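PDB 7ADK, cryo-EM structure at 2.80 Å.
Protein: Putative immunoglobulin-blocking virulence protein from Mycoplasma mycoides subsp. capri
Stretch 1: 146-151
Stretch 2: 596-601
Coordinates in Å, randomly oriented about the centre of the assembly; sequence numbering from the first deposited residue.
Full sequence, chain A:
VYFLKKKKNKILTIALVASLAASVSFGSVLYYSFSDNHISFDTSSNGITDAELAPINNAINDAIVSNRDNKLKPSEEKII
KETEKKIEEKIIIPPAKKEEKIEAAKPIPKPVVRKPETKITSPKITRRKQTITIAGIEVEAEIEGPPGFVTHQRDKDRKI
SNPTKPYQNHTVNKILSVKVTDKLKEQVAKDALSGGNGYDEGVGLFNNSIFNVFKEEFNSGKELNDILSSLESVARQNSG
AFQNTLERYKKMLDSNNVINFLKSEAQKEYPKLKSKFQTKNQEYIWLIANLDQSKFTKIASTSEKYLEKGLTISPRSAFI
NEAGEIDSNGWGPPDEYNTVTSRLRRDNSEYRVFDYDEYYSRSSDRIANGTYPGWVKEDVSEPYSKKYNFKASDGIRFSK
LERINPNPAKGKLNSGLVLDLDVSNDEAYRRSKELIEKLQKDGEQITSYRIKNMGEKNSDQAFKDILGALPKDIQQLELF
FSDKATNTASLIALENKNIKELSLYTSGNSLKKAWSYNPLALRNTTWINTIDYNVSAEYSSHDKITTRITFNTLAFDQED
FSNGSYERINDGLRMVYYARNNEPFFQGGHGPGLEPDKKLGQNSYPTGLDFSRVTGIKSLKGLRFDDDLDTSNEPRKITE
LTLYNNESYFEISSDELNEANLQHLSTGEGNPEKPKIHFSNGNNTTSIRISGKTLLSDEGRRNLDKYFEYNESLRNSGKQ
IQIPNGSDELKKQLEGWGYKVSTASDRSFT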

# COMPACT_ATOMS: atom_id res chain seq x y z
N PRO A 146 24.95 -3.06 41.81
CA PRO A 146 24.70 -3.72 40.54
C PRO A 146 25.95 -4.44 40.02
O PRO A 146 27.02 -3.82 39.95
CB PRO A 146 24.24 -2.61 39.60
CG PRO A 146 24.92 -1.36 40.14
CD PRO A 146 25.01 -1.62 41.64
N PRO A 147 25.87 -5.73 39.64
CA PRO A 147 26.98 -6.47 39.04
C PRO A 147 27.59 -5.75 37.84
O PRO A 147 26.90 -5.30 36.94
CB PRO A 147 26.41 -7.83 38.65
CG PRO A 147 25.24 -8.02 39.61
CD PRO A 147 24.73 -6.61 39.83
N GLY A 148 28.91 -5.66 37.80
CA GLY A 148 29.65 -5.06 36.69
C GLY A 148 29.56 -5.88 35.40
O GLY A 148 29.55 -7.11 35.44
N PHE A 149 29.53 -5.21 34.25
CA PHE A 149 29.66 -5.88 32.95
C PHE A 149 31.05 -6.51 32.81
O PHE A 149 32.07 -5.80 32.78
CB PHE A 149 29.38 -4.90 31.81
CG PHE A 149 29.68 -5.47 30.44
CD1 PHE A 149 28.85 -6.45 29.89
CD2 PHE A 149 30.79 -5.01 29.71
CE1 PHE A 149 29.11 -6.95 28.60
CE2 PHE A 149 31.06 -5.52 28.43
CZ PHE A 149 30.22 -6.49 27.88
N VAL A 150 31.11 -7.84 32.73
CA VAL A 150 32.37 -8.57 32.58
C VAL A 150 32.77 -8.62 31.10
O VAL A 150 32.28 -9.46 30.34
CB VAL A 150 32.27 -9.97 33.20
CG1 VAL A 150 33.59 -10.73 33.11
CG2 VAL A 150 31.89 -9.90 34.67
N THR A 151 33.64 -7.71 30.69
CA THR A 151 34.33 -7.76 29.39
C THR A 151 35.38 -8.88 29.38
O THR A 151 36.03 -9.12 30.40
CB THR A 151 34.94 -6.39 29.03
OG1 THR A 151 35.64 -6.48 27.82
CG2 THR A 151 35.91 -5.80 30.05
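Stretch 2, residues 596-601: PDKKLG

Stretch 2 lies on stretch 1 as a small packing contact between two pieces of chain with little regular structure, made by close packing, with no hydrogen bond or salt bridge crossing between them. The two segments belong to the same chain but are remote in sequence, any touching pair being at least 447 positions apart, and together they bury 248 Å² of surface.

Stretch 1 is an extended strip without helix or strand. From Pro146 to Thr151 its phi angles lie between -53° and -85° and its psi angles between 97° and 146°, values that suit the proline rings at its start and keep the backbone drawn out. Its one internal backbone hydrogen bond, from Thr151 N to Phe149 O at 3.2 Å, is weak. Stretch 2 is more bent. Pro596 and Asp597 have psi angles near -25°, which turn the chain, and Lys599, at phi -90° and psi 71°, makes a tight bend before Leu600 and Gly601 enter a 3-10 segment that continues beyond the stretch. A weak hydrogen bond from Leu600 N to Lys598 O, 3.1 Å long, closes the bend at Lys599. With no regular element on one side and only the first residues of a 3-10 segment on the other, the pairing is best described residue by residue.

The backbones come nearest at Phe149 and Asp597, whose CA atoms are 4.6 Å apart, and these two residues also lose the most area to the contact. This is the single matched pair, so no run of register gives a parallel or antiparallel sense, and no crossing angle applies. Asp597 directs its CA-to-CB bond toward stretch 1, so that its CB lies 4.1 Å from Phe149 CB and 3.9 Å from Pro147 O, the latter its nearest side-chain approach. Both carboxylate oxygens of this buried aspartate are hydrogen-bonded elsewhere in the structure, so its charge is not left unsatisfied. The CA-to-CB bond of Phe149 points sideways, and with chi1 at 172°, the t rotamer, the ring presents its edge to stretch 2. Phe149 CD1 lies 3.6 Å from Asp597 O, and the oxygen sits at the ring edge, near its plane, where the slightly positive ring hydrogens make a carbonyl a congenial neighbour. Farther round the same edge Leu600, its CA-to-CB bond toward stretch 1, brings CD2 to 4.3 Å from Phe149 CE1. This is a loose apolar contact, for which a branched aliphatic side chain is well suited.

At the exposed margin, Pro147 points its CA-to-CB bond toward stretch 2, and its CB is 4.3 Å from Lys598 CB. The compact proline ring offers an apolar surface to the aliphatic base of the lysine, whose fully extended side chain, all four chi angles t, allows the charged amine to lie well away from its own backbone. Between Pro147 and Phe149, Gly148 contributes backbone alone: the carbonyl oxygens Gly148 O and Asp597 O are neighbours at 4.2 Å, and no hydrogen bond joins them.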

# COMPACT_ATOMS: atom_id res chain seq x y z
N PRO A 596 20.90 -6.51 32.62
CA PRO A 596 21.50 -6.45 31.27
C PRO A 596 23.00 -6.64 31.15
O PRO A 596 23.50 -7.03 30.09
CB PRO A 596 21.12 -5.09 30.69
CG PRO A 596 19.86 -4.75 31.46
CD PRO A 596 20.08 -5.33 32.84
N ASP A 597 23.73 -6.34 32.21
CA ASP A 597 25.18 -6.39 32.29
C ASP A 597 25.73 -7.77 32.70
O ASP A 597 26.85 -8.11 32.34
CB ASP A 597 25.61 -5.31 33.30
CG ASP A 597 25.03 -3.94 32.95
OD1 ASP A 597 25.46 -3.35 31.93
OD2 ASP A 597 24.16 -3.45 33.69
N LYS A 598 24.94 -8.56 33.44
CA LYS A 598 25.32 -9.90 33.91
C LYS A 598 24.78 -10.99 32.99
O LYS A 598 25.54 -11.66 32.30
CB LYS A 598 24.88 -10.11 35.38
CG LYS A 598 25.30 -11.47 35.94
CD LYS A 598 24.87 -11.67 37.39
CE LYS A 598 25.27 -13.04 37.93
NZ LYS A 598 24.89 -13.22 39.33
N LYS A 599 23.46 -11.17 32.98
CA LYS A 599 22.77 -12.25 32.25
C LYS A 599 22.42 -11.78 30.84
O LYS A 599 21.26 -11.59 30.52
CB LYS A 599 21.53 -12.72 33.02
CG LYS A 599 21.84 -13.39 34.36
CD LYS A 599 20.56 -13.92 34.98
CE LYS A 599 20.80 -14.56 36.35
NZ LYS A 599 19.63 -14.40 37.23
N LEU A 600 23.42 -11.64 29.98
CA LEU A 600 23.26 -11.22 28.59
C LEU A 600 22.19 -12.06 27.85
O LEU A 600 21.44 -11.51 27.05
CB LEU A 600 24.61 -11.30 27.87
CG LEU A 600 25.52 -10.09 28.04
CD1 LEU A 600 25.74 -9.63 29.46
CD2 LEU A 600 26.88 -10.42 27.47
N GLY A 601 22.05 -13.34 28.18
CA GLY A 601 21.04 -14.24 27.66
C GLY A 601 19.57 -13.84 27.85
O GLY A 601 18.78 -14.04 26.94